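Local coordinates for protein methylornithine synthase PylB (Methanosarcina barkeri, PDB 3T7V) that catalyses the radical-based isomerisation of L-lysine to (3R)-3-methyl-D-ornithine in pyrrolysine biosynthesis, using a [4Fe-4S] cluster and S-adenosyl-L-methionine, at residues Val132-Val135 / Lys136-Gly140; Leu91-Glu94 / Glu95-Thr99; Lys49-Asp52 / His53-Asn57; Leu267-Pro270 / Lys271-Ile274; Tyr122-Pro125 / Asn126-Val129. One frame throughout, in Å; residues are numbered along the deposited sequence.

Contact 1. Residues Val132-Val135 / Lys136-Gly140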
loop_
_atom_site.group_PDB
_atom_site.type_symbol
_atom_site.label_atom_id
_atom_site.label_comp_id
_atom_site.label_asym_id
_atom_site.label_seq_id
_atom_site.Cartn_x
_atom_site.Cartn_y
_atom_site.Cartn_z
ATOM N N VAL A 132 19.409 1.688 -2.593
ATOM C CA VAL A 132 18.625 1.519 -3.814
ATOM C C VAL A 132 19.475 1.070 -5.004
ATOM O O VAL A 132 19.056 0.160 -5.746
ATOM C CB VAL A 132 17.942 2.889 -4.154
ATOM C CG1 VAL A 132 17.210 2.822 -5.508
ATOM C CG2 VAL A 132 16.925 3.267 -3.054
ATOM N N GLN A 133 20.685 1.618 -5.131
ATOM C CA GLN A 133 21.566 1.234 -6.244
ATOM C C GLN A 133 21.872 -0.260 -6.144
ATOM O O GLN A 133 21.830 -0.963 -7.152
ATOM C CB GLN A 133 22.849 2.046 -6.156
ATOM C CG GLN A 133 23.867 1.640 -7.255
ATOM C CD GLN A 133 25.167 2.402 -7.174
ATOM O OE1 GLN A 133 25.266 3.391 -6.509
ATOM N NE2 GLN A 133 26.200 1.884 -7.800
ATOM N N ILE A 134 22.201 -0.781 -4.967
ATOM C CA ILE A 134 22.551 -2.195 -4.810
ATOM C C ILE A 134 21.402 -3.064 -5.113
ATOM O O ILE A 134 21.559 -4.080 -5.830
ATOM C CB ILE A 134 23.150 -2.471 -3.395
ATOM C CG1 ILE A 134 24.548 -1.845 -3.321
ATOM C CG2 ILE A 134 23.189 -3.969 -3.103
ATOM C CD1 ILE A 134 25.062 -1.688 -1.925
ATOM N N VAL A 135 20.219 -2.743 -4.580
ATOM C CA VAL A 135 19.074 -3.572 -4.913
ATOM C C VAL A 135 18.730 -3.543 -6.420
ATOM O O VAL A 135 18.380 -4.576 -7.020
ATOM C CB VAL A 135 17.833 -3.121 -4.075
ATOM C CG1 VAL A 135 16.586 -3.915 -4.522
ATOM C CG2 VAL A 135 18.146 -3.344 -2.557
ATOM N N LYS A 136 18.825 -2.382 -7.081
ATOM C CA LYS A 136 18.512 -2.295 -8.517
ATOM C C LYS A 136 19.558 -3.135 -9.276
ATOM O O LYS A 136 19.214 -3.840 -10.230
ATOM C CB LYS A 136 18.543 -0.852 -8.972
ATOM C CG LYS A 136 17.934 -0.660 -10.356
ATOM C CD LYS A 136 16.420 -0.745 -10.254
ATOM C CE LYS A 136 15.853 -0.421 -11.594
ATOM N NZ LYS A 136 14.329 -0.321 -11.437
ATOM N N GLU A 137 20.840 -3.041 -8.860
ATOM C CA GLU A 137 21.889 -3.833 -9.548
ATOM C C GLU A 137 21.672 -5.342 -9.379
ATOM O O GLU A 137 21.957 -6.117 -10.310
ATOM C CB GLU A 137 23.257 -3.455 -8.984
ATOM C CG GLU A 137 23.796 -2.117 -9.463
ATOM C CD GLU A 137 25.124 -1.793 -8.763
ATOM O OE1 GLU A 137 25.573 -2.541 -7.796
ATOM O OE2 GLU A 137 25.690 -0.760 -9.155
ATOM N N GLU A 138 21.195 -5.757 -8.204
ATOM C CA GLU A 138 20.949 -7.175 -7.903
ATOM C C GLU A 138 19.749 -7.679 -8.626
ATOM O O GLU A 138 19.775 -8.783 -9.230
ATOM C CB GLU A 138 20.719 -7.410 -6.399
ATOM C CG GLU A 138 21.995 -7.261 -5.572
ATOM C CD GLU A 138 23.100 -8.254 -5.917
ATOM O OE1 GLU A 138 24.267 -7.846 -5.867
ATOM O OE2 GLU A 138 22.823 -9.446 -6.302
ATOM N N LEU A 139 18.652 -6.903 -8.608
ATOM C CA LEU A 139 17.378 -7.457 -9.101
ATOM C C LEU A 139 16.915 -6.999 -10.467
ATOM O O LEU A 139 16.179 -7.697 -11.154
ATOM C CB LEU A 139 16.239 -7.072 -8.090
ATOM C CG LEU A 139 16.407 -7.635 -6.690
ATOM C CD1 LEU A 139 15.230 -7.133 -5.801
ATOM C CD2 LEU A 139 16.445 -9.142 -6.774
ATOM N N GLY A 140 17.279 -5.794 -10.839
ATOM C CA GLY A 140 16.802 -5.250 -12.114
ATOM C C GLY A 140 15.304 -4.923 -12.213
ATOM O O GLY A 140 14.860 -4.457 -13.224
#
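Gln133 and Glu137, one turn apart on the last stretch of helix 126-139, lie side by side and point the same way, on an outer helix of the radical SAM barrel. Four i to i+4 backbone bonds run through this stretch, from Lys136 N to Val132 O up to Leu139 N to Val135 O. The next amide, Gly140 N, still bonds to Lys136 O at 2.8 Å, but glycine has left the helix with a positive phi of 69°.

Among the polar side chains, Lys136 bends at chi2 and sends NZ to the carbonyls of Leu141 and Gly162, while Glu138 forms a salt bridge with Lys104.

The apolar side of the helix is carried by Val135, whose CG1 branch meets Leu139 CD1 at 3.7 Å. That methyl stands anti to the backbone N (chi1 175°), which directs it along the helix toward the next turn. Both residues face inward, Val135 onto Leu113 and Leu139 onto Val111.

Gln133 is extended and gives NE2 to Glu137 OE2 at 3.0 Å; the bond is nearly straight and lies in the amide plane, yet meets the oxygen from above the carboxylate plane, with amide and carboxylate turned 83° to each other.

Contact 2. Residues Leu91-Glu94 / Glu95-Thr99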
loop_
_atom_site.group_PDB
_atom_site.type_symbol
_atom_site.label_atom_id
_atom_site.label_comp_id
_atom_site.label_asym_id
_atom_site.label_seq_id
_atom_site.Cartn_x
_atom_site.Cartn_y
_atom_site.Cartn_z
ATOM N N LEU A 91 18.728 -4.171 8.532
ATOM C CA LEU A 91 19.431 -5.228 7.732
ATOM C C LEU A 91 20.803 -4.693 7.333
ATOM O O LEU A 91 20.987 -3.528 6.938
ATOM C CB LEU A 91 18.670 -5.540 6.461
ATOM C CG LEU A 91 17.254 -6.092 6.689
ATOM C CD1 LEU A 91 16.664 -6.403 5.328
ATOM C CD2 LEU A 91 17.274 -7.359 7.608
ATOM N N THR A 92 21.828 -5.584 7.463
ATOM C CA THR A 92 23.120 -5.237 6.943
ATOM C C THR A 92 23.156 -5.422 5.388
ATOM O O THR A 92 22.236 -6.051 4.846
ATOM C CB THR A 92 24.211 -6.189 7.518
ATOM O OG1 THR A 92 23.891 -7.512 7.062
ATOM C CG2 THR A 92 24.259 -6.085 9.016
ATOM N N MET A 93 24.225 -4.929 4.738
ATOM C CA MET A 93 24.347 -5.129 3.310
ATOM C C MET A 93 24.331 -6.595 2.961
ATOM O O MET A 93 23.732 -6.980 1.940
ATOM C CB MET A 93 25.642 -4.458 2.805
ATOM C CG MET A 93 25.721 -4.424 1.283
ATOM S SD MET A 93 24.203 -3.671 0.557
ATOM C CE MET A 93 23.704 -2.334 1.683
ATOM N N GLU A 94 25.032 -7.466 3.757
ATOM C CA GLU A 94 25.006 -8.867 3.445
ATOM C C GLU A 94 23.599 -9.483 3.528
ATOM O O GLU A 94 23.189 -10.304 2.702
ATOM C CB GLU A 94 25.959 -9.635 4.379
ATOM C CG GLU A 94 27.431 -9.397 4.071
ATOM C CD GLU A 94 27.973 -8.047 4.549
ATOM O OE1 GLU A 94 27.334 -7.165 5.275
ATOM O OE2 GLU A 94 29.172 -7.832 4.177
ATOM N N GLU A 95 22.823 -9.048 4.547
ATOM C CA GLU A 95 21.446 -9.545 4.671
ATOM C C GLU A 95 20.577 -9.030 3.520
ATOM O O GLU A 95 19.699 -9.798 3.032
ATOM C CB GLU A 95 20.816 -8.996 5.983
ATOM C CG GLU A 95 21.361 -9.716 7.243
ATOM C CD GLU A 95 20.751 -9.222 8.584
ATOM O OE1 GLU A 95 20.974 -8.048 8.897
ATOM O OE2 GLU A 95 20.080 -10.030 9.323
ATOM N N ILE A 96 20.826 -7.808 3.025
ATOM C CA ILE A 96 20.049 -7.305 1.880
ATOM C C ILE A 96 20.398 -8.113 0.628
ATOM O O ILE A 96 19.506 -8.502 -0.096
ATOM C CB ILE A 96 20.340 -5.795 1.683
ATOM C CG1 ILE A 96 19.748 -5.030 2.897
ATOM C CG2 ILE A 96 19.795 -5.310 0.308
ATOM C CD1 ILE A 96 20.229 -3.613 3.144
ATOM N N LYS A 97 21.670 -8.387 0.427
ATOM C CA LYS A 97 22.047 -9.154 -0.754
ATOM C C LYS A 97 21.513 -10.599 -0.670
ATOM O O LYS A 97 20.991 -11.115 -1.683
ATOM C CB LYS A 97 23.591 -9.159 -0.932
ATOM C CG LYS A 97 24.079 -7.828 -1.470
ATOM C CD LYS A 97 25.580 -7.864 -1.624
ATOM C CE LYS A 97 26.079 -6.514 -2.137
ATOM N NZ LYS A 97 27.539 -6.389 -1.976
ATOM N N GLU A 98 21.530 -11.212 0.521
ATOM C CA GLU A 98 20.982 -12.538 0.639
ATOM C C GLU A 98 19.496 -12.521 0.376
ATOM O O GLU A 98 18.972 -13.416 -0.318
ATOM C CB GLU A 98 21.333 -13.089 1.999
ATOM C CG GLU A 98 20.667 -14.439 2.335
ATOM C CD GLU A 98 21.171 -15.579 1.445
ATOM O OE1 GLU A 98 22.428 -15.669 1.343
ATOM O OE2 GLU A 98 20.327 -16.382 0.880
ATOM N N THR A 99 18.802 -11.499 0.843
ATOM C CA THR A 99 17.339 -11.411 0.596
ATOM C C THR A 99 17.122 -11.283 -0.907
ATOM O O THR A 99 16.246 -12.017 -1.503
ATOM C CB THR A 99 16.756 -10.192 1.307
ATOM O OG1 THR A 99 16.936 -10.402 2.719
ATOM C CG2 THR A 99 15.285 -10.093 1.040
#
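Thr92 and Glu95 hold each other by two reciprocal bonds. Glu95 N donates to Thr92 OG1 at 3.1 Å, and Thr92 N returns a nearly straight bond to Glu95 OE1 at 3.0 Å, using that oxygen's anti lone pair. Thr92 OG1 also gives OE1 a weak bond. The hydroxyl can serve the Glu95 amide because chi1 of 63° sets it between the threonine's own N and carbonyl carbon. This is a capping box, with Thr92 as N-cap of helix 93-103, which flanks the radical SAM barrel. Were Glu95 an alanine, Thr92 N would probably lose its acceptor and the start of the helix one of its ties.

Around the box, Leu91 CB rests on Ile96 CG1 at 3.8 Å, and the leucine side chain crosses that of Glu95 at about a right angle, CD2 nearest OE1. Met93, bent at chi2 and chi3, brings CE to 4.0 Å from Ile96 CD1, while its CG lies beside Lys97 CE. Further out, Ile96 packs against Leu131 of helix 126-139, and a backbone bond to Phe67 ties Leu91 to strand 58-68. One turn on, Thr99 N and OG1 both donate to Glu95 O, from opposite faces of its carbonyl plane.

Contact 3. Residues Lys49-Asp52 / His53-Asn57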
loop_
_atom_site.group_PDB
_atom_site.type_symbol
_atom_site.label_atom_id
_atom_site.label_comp_id
_atom_site.label_asym_id
_atom_site.label_seq_id
_atom_site.Cartn_x
_atom_site.Cartn_y
_atom_site.Cartn_z
ATOM N N LYS A 49 -16.248 -6.057 -12.481
ATOM C CA LYS A 49 -16.461 -5.808 -13.899
ATOM C C LYS A 49 -15.494 -4.772 -14.462
ATOM O O LYS A 49 -14.904 -4.906 -15.533
ATOM C CB LYS A 49 -17.900 -5.318 -14.125
ATOM C CG LYS A 49 -18.292 -5.258 -15.617
ATOM C CD LYS A 49 -19.710 -4.739 -15.873
ATOM C CE LYS A 49 -20.764 -5.726 -15.414
ATOM N NZ LYS A 49 -22.131 -5.100 -15.406
ATOM N N VAL A 50 -15.284 -3.705 -13.685
ATOM C CA VAL A 50 -14.407 -2.609 -14.105
ATOM C C VAL A 50 -12.977 -3.134 -14.123
ATOM O O VAL A 50 -12.266 -2.955 -15.115
ATOM C CB VAL A 50 -14.536 -1.379 -13.115
ATOM C CG1 VAL A 50 -13.572 -0.283 -13.536
ATOM C CG2 VAL A 50 -15.965 -0.857 -13.210
ATOM N N ARG A 51 -12.570 -3.803 -13.038
ATOM C CA ARG A 51 -11.187 -4.315 -12.994
ATOM C C ARG A 51 -10.911 -5.337 -14.117
ATOM O O ARG A 51 -9.866 -5.289 -14.753
ATOM C CB ARG A 51 -10.996 -5.035 -11.695
ATOM C CG ARG A 51 -9.555 -5.353 -11.312
ATOM C CD ARG A 51 -9.189 -6.778 -11.525
ATOM N NE ARG A 51 -10.209 -7.817 -11.392
ATOM C CZ ARG A 51 -10.542 -8.440 -10.263
ATOM N NH1 ARG A 51 -9.926 -8.173 -9.135
ATOM N NH2 ARG A 51 -11.475 -9.383 -10.259
ATOM N N ASP A 52 -11.909 -6.178 -14.420
ATOM C CA ASP A 52 -11.700 -7.214 -15.443
ATOM C C ASP A 52 -11.610 -6.565 -16.819
ATOM O O ASP A 52 -10.890 -7.030 -17.691
ATOM C CB ASP A 52 -12.862 -8.230 -15.418
ATOM C CG ASP A 52 -12.886 -9.131 -14.155
ATOM O OD1 ASP A 52 -11.928 -9.174 -13.329
ATOM O OD2 ASP A 52 -13.925 -9.841 -13.978
ATOM N N HIS A 53 -12.338 -5.469 -17.022
ATOM C CA HIS A 53 -12.303 -4.772 -18.292
ATOM C C HIS A 53 -10.922 -4.294 -18.610
ATOM O O HIS A 53 -10.451 -4.457 -19.740
ATOM C CB HIS A 53 -13.281 -3.625 -18.290
ATOM C CG HIS A 53 -13.309 -2.874 -19.605
ATOM N ND1 HIS A 53 -14.049 -3.300 -20.686
ATOM C CD2 HIS A 53 -12.655 -1.739 -20.013
ATOM C CE1 HIS A 53 -13.876 -2.445 -21.707
ATOM N NE2 HIS A 53 -13.034 -1.497 -21.315
ATOM N N TYR A 54 -10.245 -3.681 -17.612
ATOM C CA TYR A 54 -8.921 -3.097 -17.856
ATOM C C TYR A 54 -7.751 -4.027 -17.566
ATOM O O TYR A 54 -6.659 -3.809 -18.115
ATOM C CB TYR A 54 -8.754 -1.816 -17.039
ATOM C CG TYR A 54 -9.619 -0.719 -17.558
ATOM C CD1 TYR A 54 -9.355 -0.165 -18.791
ATOM C CD2 TYR A 54 -10.690 -0.270 -16.834
ATOM C CE1 TYR A 54 -10.175 0.855 -19.259
ATOM C CE2 TYR A 54 -11.540 0.738 -17.323
ATOM C CZ TYR A 54 -11.256 1.270 -18.550
ATOM O OH TYR A 54 -12.057 2.260 -19.067
ATOM N N PHE A 55 -7.980 -5.061 -16.742
ATOM C CA PHE A 55 -6.864 -5.921 -16.301
ATOM C C PHE A 55 -7.072 -7.389 -16.524
ATOM O O PHE A 55 -6.170 -8.222 -16.259
ATOM C CB PHE A 55 -6.508 -5.663 -14.810
ATOM C CG PHE A 55 -6.080 -4.264 -14.575
ATOM C CD1 PHE A 55 -4.752 -3.871 -14.876
ATOM C CD2 PHE A 55 -6.997 -3.289 -14.156
ATOM C CE1 PHE A 55 -4.339 -2.519 -14.680
ATOM C CE2 PHE A 55 -6.571 -1.976 -14.008
ATOM C CZ PHE A 55 -5.262 -1.560 -14.216
ATOM N N GLY A 56 -8.254 -7.741 -17.025
ATOM C CA GLY A 56 -8.612 -9.155 -17.093
ATOM C C GLY A 56 -8.511 -9.852 -15.745
ATOM O O GLY A 56 -8.799 -9.266 -14.713
ATOM N N ASN A 57 -8.073 -11.115 -15.797
ATOM C CA ASN A 57 -7.821 -11.927 -14.617
ATOM C C ASN A 57 -6.356 -11.913 -14.232
ATOM O O ASN A 57 -5.953 -12.815 -13.505
ATOM C CB ASN A 57 -8.275 -13.377 -14.807
ATOM C CG ASN A 57 -7.391 -14.165 -15.764
ATOM O OD1 ASN A 57 -6.776 -13.615 -16.697
ATOM N ND2 ASN A 57 -7.275 -15.479 -15.497
#
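Phe55 turns the edge of its ring to the carbonyl of Arg51: Phe55 CD2 lies 3.5 Å from Arg51 O, near the ring plane. Beside it, the Tyr54 ring carries His53 CD2 over the centre of one face, 3.5 Å above the plane. One turn back, Val50 CG1 lies 4.4 Å from Tyr54 CD2.

The third flat group, the guanidinium of Arg51, is held at its edge by the neighbouring Asp52. Arg51 NE at 2.9 Å and Arg51 NH2 at 3.1 Å both reach Asp52 OD1, a side-on salt bridge in the guanidinium plane that comes to the oxygen from one face of the carboxylate. Unusual turns at chi2 (-104°) and chi3 (-31°) fold the arginine back to its neighbour, and NH1 is taken up by the carbonyls of Leu290 and Ala294. The two grips together would fix the rotation of the group.

Backbone bonds change character along the segment. Phe55 N reaches Arg51 O at 2.8 Å, whereas Gly56 N approaches Asp52 O from above the carbonyl plane, and the positive phi of Gly56, 55°, lets the chain turn away. Asn57 then pairs with Lys337 through the backbone. This is the C-terminal end of helix 37-55, closed by a glycine, where the chain passes into strand 58-68 of the TIM-barrel sheet.

Contact 4. Residues Leu267-Pro270 / Lys271-Ile274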
loop_
_atom_site.group_PDB
_atom_site.type_symbol
_atom_site.label_atom_id
_atom_site.label_comp_id
_atom_site.label_asym_id
_atom_site.label_seq_id
_atom_site.Cartn_x
_atom_site.Cartn_y
_atom_site.Cartn_z
ATOM N N LEU A 267 -14.051 1.982 -8.628
ATOM C CA LEU A 267 -15.041 2.658 -9.446
ATOM C C LEU A 267 -14.611 4.107 -9.716
ATOM O O LEU A 267 -15.045 4.704 -10.672
ATOM C CB LEU A 267 -16.423 2.577 -8.758
ATOM C CG LEU A 267 -17.006 1.148 -8.622
ATOM C CD1 LEU A 267 -18.316 1.116 -7.824
ATOM C CD2 LEU A 267 -17.270 0.551 -9.985
ATOM N N MET A 268 -13.840 4.713 -8.808
ATOM C CA MET A 268 -13.294 6.055 -8.950
ATOM C C MET A 268 -12.008 6.141 -9.783
ATOM O O MET A 268 -11.766 7.166 -10.407
ATOM C CB MET A 268 -12.948 6.683 -7.580
ATOM C CG MET A 268 -14.197 6.984 -6.776
ATOM S SD MET A 268 -13.633 7.810 -5.227
ATOM C CE MET A 268 -12.916 9.380 -5.851
ATOM N N PHE A 269 -11.129 5.127 -9.683
ATOM C CA PHE A 269 -9.866 5.089 -10.361
ATOM C C PHE A 269 -9.784 3.795 -11.185
ATOM O O PHE A 269 -9.002 2.849 -10.899
ATOM C CB PHE A 269 -8.737 5.032 -9.303
ATOM C CG PHE A 269 -8.726 6.201 -8.365
ATOM C CD1 PHE A 269 -9.347 6.179 -7.132
ATOM C CD2 PHE A 269 -7.937 7.353 -8.699
ATOM C CE1 PHE A 269 -9.331 7.307 -6.254
ATOM C CE2 PHE A 269 -7.921 8.451 -7.834
ATOM C CZ PHE A 269 -8.603 8.439 -6.610
ATOM N N PRO A 270 -10.611 3.655 -12.204
ATOM C CA PRO A 270 -10.830 2.392 -12.845
ATOM C C PRO A 270 -9.546 1.791 -13.475
ATOM O O PRO A 270 -9.419 0.564 -13.523
ATOM C CB PRO A 270 -11.919 2.671 -13.895
ATOM C CG PRO A 270 -11.892 4.154 -14.013
ATOM C CD PRO A 270 -11.533 4.698 -12.681
ATOM N N LYS A 271 -8.627 2.657 -13.904
ATOM C CA LYS A 271 -7.441 2.195 -14.642
ATOM C C LYS A 271 -6.228 2.059 -13.739
ATOM O O LYS A 271 -5.120 1.808 -14.269
ATOM C CB LYS A 271 -7.120 3.205 -15.742
ATOM C CG LYS A 271 -8.226 3.242 -16.814
ATOM C CD LYS A 271 -7.981 4.333 -17.887
ATOM C CE LYS A 271 -9.157 4.485 -18.843
ATOM N NZ LYS A 271 -8.786 5.260 -20.067
ATOM N N ARG A 272 -6.392 2.296 -12.414
ATOM C CA ARG A 272 -5.172 2.419 -11.548
ATOM C C ARG A 272 -4.885 1.102 -10.821
ATOM O O ARG A 272 -5.646 0.153 -10.850
ATOM C CB ARG A 272 -5.333 3.602 -10.577
ATOM C CG ARG A 272 -5.590 4.940 -11.348
ATOM C CD ARG A 272 -4.371 5.276 -12.194
ATOM N NE ARG A 272 -4.402 6.615 -12.730
ATOM C CZ ARG A 272 -3.362 7.221 -13.300
ATOM N NH1 ARG A 272 -2.201 6.597 -13.418
ATOM N NH2 ARG A 272 -3.497 8.457 -13.751
ATOM N N LEU A 273 -3.712 1.018 -10.202
ATOM C CA LEU A 273 -3.359 -0.077 -9.350
ATOM C C LEU A 273 -4.006 0.095 -7.996
ATOM O O LEU A 273 -3.992 1.227 -7.452
ATOM C CB LEU A 273 -1.828 -0.098 -9.160
ATOM C CG LEU A 273 -1.062 -0.400 -10.466
ATOM C CD1 LEU A 273 0.428 -0.194 -10.194
ATOM C CD2 LEU A 273 -1.342 -1.786 -10.903
ATOM N N ILE A 274 -4.577 -0.973 -7.435
ATOM C CA ILE A 274 -5.187 -0.944 -6.096
ATOM C C ILE A 274 -4.785 -2.217 -5.424
ATOM O O ILE A 274 -5.077 -3.319 -5.958
ATOM C CB ILE A 274 -6.733 -0.892 -6.147
ATOM C CG1 ILE A 274 -7.146 0.314 -6.983
ATOM C CG2 ILE A 274 -7.331 -0.908 -4.728
ATOM C CD1 ILE A 274 -8.693 0.475 -7.203
#
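Phe269 and Arg272 close a tight turn, joined by a single backbone hydrogen bond from Arg272 N to Phe269 O at 3.1 Å. The N-H points almost straight at the oxygen, 167°, but the donor stands well above the carbonyl plane, as the curl of the chain through Pro270 and Lys271 requires. Pro270, with its phi of -61°, fits the first corner of the turn.

Apolar contact follows the same pair. Arg272 lays its aliphatic CG 3.8 Å from Phe269 CB, with its own CB at a similar distance. The arginine chain then bends at chi2 (-64°) and carries the guanidinium away to a salt bridge with Asp230. Ile274 reaches back from beyond the turn, CD1 coming to 4.4 Å from Phe269 O.

Second-shell polar groups hold backbone polar atoms: Arg266 NH1 donates to the carbonyls of both Pro270 and Arg272, bracing the turn from the preceding helix. Asn295 OD1 accepts from Ile274 N. Meanwhile the Phe269 side chain packs on Val234 of strand 233-238 and on Ser227 of helix 216-228.

Phe269 to Arg272 is a type I beta turn, the link by which the chain leaves helix 258-268 and enters strand 275-277 of the TIM barrel.

Contact 5. Residues Tyr122-Pro125 / Asn126-Val129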
loop_
_atom_site.group_PDB
_atom_site.type_symbol
_atom_site.label_atom_id
_atom_site.label_comp_id
_atom_site.label_asym_id
_atom_site.label_seq_id
_atom_site.Cartn_x
_atom_site.Cartn_y
_atom_site.Cartn_z
ATOM N N TYR A 122 18.627 8.823 7.556
ATOM C CA TYR A 122 18.383 10.265 7.425
ATOM C C TYR A 122 19.610 11.137 7.728
ATOM O O TYR A 122 19.696 12.244 7.179
ATOM C CB TYR A 122 17.191 10.636 8.328
ATOM C CG TYR A 122 15.853 10.372 7.620
ATOM C CD1 TYR A 122 15.390 9.070 7.344
ATOM C CD2 TYR A 122 15.078 11.464 7.168
ATOM C CE1 TYR A 122 14.190 8.856 6.635
ATOM C CE2 TYR A 122 13.887 11.249 6.524
ATOM C CZ TYR A 122 13.450 9.910 6.253
ATOM O OH TYR A 122 12.244 9.777 5.583
ATOM N N GLU A 123 20.541 10.642 8.565
ATOM C CA GLU A 123 21.830 11.386 8.916
ATOM C C GLU A 123 22.664 11.519 7.697
ATOM O O GLU A 123 23.331 12.528 7.520
ATOM C CB GLU A 123 22.554 10.457 9.956
ATOM C CG GLU A 123 23.911 10.807 10.450
ATOM C CD GLU A 123 24.206 9.903 11.600
ATOM O OE1 GLU A 123 24.553 8.703 11.396
ATOM O OE2 GLU A 123 24.023 10.394 12.724
ATOM N N ASP A 124 22.660 10.503 6.836
ATOM C CA ASP A 124 23.468 10.588 5.601
ATOM C C ASP A 124 22.695 9.848 4.515
ATOM O O ASP A 124 22.838 8.620 4.360
ATOM C CB ASP A 124 24.851 9.956 5.754
ATOM C CG ASP A 124 25.660 10.087 4.442
ATOM O OD1 ASP A 124 25.051 10.630 3.421
ATOM O OD2 ASP A 124 26.847 9.620 4.419
ATOM N N PRO A 125 21.808 10.572 3.833
ATOM C CA PRO A 125 20.940 9.892 2.899
ATOM C C PRO A 125 21.635 9.256 1.735
ATOM O O PRO A 125 21.004 8.455 1.035
ATOM C CB PRO A 125 19.924 10.976 2.421
ATOM C CG PRO A 125 20.289 12.196 3.132
ATOM C CD PRO A 125 21.478 11.994 4.015
ATOM N N ASN A 126 22.933 9.508 1.530
ATOM C CA ASN A 126 23.644 8.742 0.526
ATOM C C ASN A 126 23.659 7.234 0.897
ATOM O O ASN A 126 23.792 6.358 0.035
ATOM C CB ASN A 126 25.052 9.256 0.369
ATOM C CG ASN A 126 25.066 10.600 -0.259
ATOM O OD1 ASN A 126 24.274 10.885 -1.168
ATOM N ND2 ASN A 126 25.921 11.455 0.234
ATOM N N ARG A 127 23.469 6.925 2.184
ATOM C CA ARG A 127 23.407 5.505 2.561
ATOM C C ARG A 127 22.130 4.852 1.984
ATOM O O ARG A 127 22.158 3.694 1.598
ATOM C CB ARG A 127 23.270 5.411 4.093
ATOM C CG ARG A 127 24.527 5.825 4.824
ATOM C CD ARG A 127 24.284 6.107 6.348
ATOM N NE ARG A 127 25.574 6.415 6.974
ATOM C CZ ARG A 127 25.656 6.954 8.163
ATOM N NH1 ARG A 127 24.591 7.297 8.854
ATOM N NH2 ARG A 127 26.864 7.115 8.727
ATOM N N PHE A 128 21.030 5.626 1.914
ATOM C CA PHE A 128 19.802 5.080 1.329
ATOM C C PHE A 128 19.965 5.000 -0.187
ATOM O O PHE A 128 19.483 4.038 -0.807
ATOM C CB PHE A 128 18.638 5.993 1.726
ATOM C CG PHE A 128 17.366 5.594 1.053
ATOM C CD1 PHE A 128 16.759 4.356 1.304
ATOM C CD2 PHE A 128 16.834 6.436 0.066
ATOM C CE1 PHE A 128 15.559 3.924 0.642
ATOM C CE2 PHE A 128 15.657 6.036 -0.565
ATOM C CZ PHE A 128 15.028 4.790 -0.306
ATOM N N VAL A 129 20.521 6.033 -0.803
ATOM C CA VAL A 129 20.739 6.037 -2.281
ATOM C C VAL A 129 21.612 4.821 -2.647
ATOM O O VAL A 129 21.310 4.140 -3.661
ATOM C CB VAL A 129 21.408 7.372 -2.707
ATOM C CG1 VAL A 129 21.690 7.312 -4.227
ATOM C CG2 VAL A 129 20.441 8.545 -2.382
HETATM O O HOH W 1 27.947 10.691 2.093
#
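Pro125 O accepts from Val129 N at 3.1 Å on the packed side of this contact. Here Pro125, Phe128 and Val129 all press on Thr154 of helix 152-160, and Phe128 also packs against Met115 of strand 110-115.

Between the two sides the chain passes from helix 119-123 into helix 126-139, a barrel helix of the radical SAM fold, and Asp124 caps the new helix. Its CG stands anti to the backbone N (chi1 -179°), which swings OD1 forward: Asp124 OD1 accepts from Asn126 N at 3.1 Å, met from above the carboxylate plane.

The outer side is looser and polar. Arg127 stretches back across Asp124 to Glu123, and its NH1 donates to Glu123 OE1 at 2.9 Å in a salt bridge whose N-H...O angle is 168°, lying in the guanidinium plane and taking the anti lone pair of the oxygen; carboxylate and guanidinium are turned 72° to each other. Asp124 CB sits under one face of the guanidinium, offset toward its rim and 3.8 Å from Arg127 NE. NH1 has a second acceptor in Tyr120 O, and the Tyr120 ring adds a cation-pi contact. A leucine in place of Arg127 would probably leave Glu123 without its counter-charge and the Tyr120 carbonyl without this donor. Asn126 is exposed, and its amide reaches Asp124 through a water, which accepts from Asn126 ND2 at 2.9 Å and donates to Asp124 OD2 at 2.8 Å.

How the contacts relate
The five contacts form two groups on the barrel. Contacts 5 and 1 share helix 126-139, at its start and its end, with centres 16 Å apart. Contact 2 packs on contact 1 from the neighbouring helix: Ile134 CD1 lies 3.3 Å from Met93 SD, and Val135 CG2 3.8 Å from Ile96 CG2. Contacts 3 and 4 meet on another part of the barrel, Val50 CG1 against Pro270 CB at 3.4 Å; the centres of contacts 2 and 4 are 35 Å apart. Measured from side chains, Phe128 of contact 5 is about 10 Å from bound S-adenosylmethionine, and Ile274 of contact 4 is about 6 Å from Arg235, which binds (3R)-3-methyl-D-ornithine.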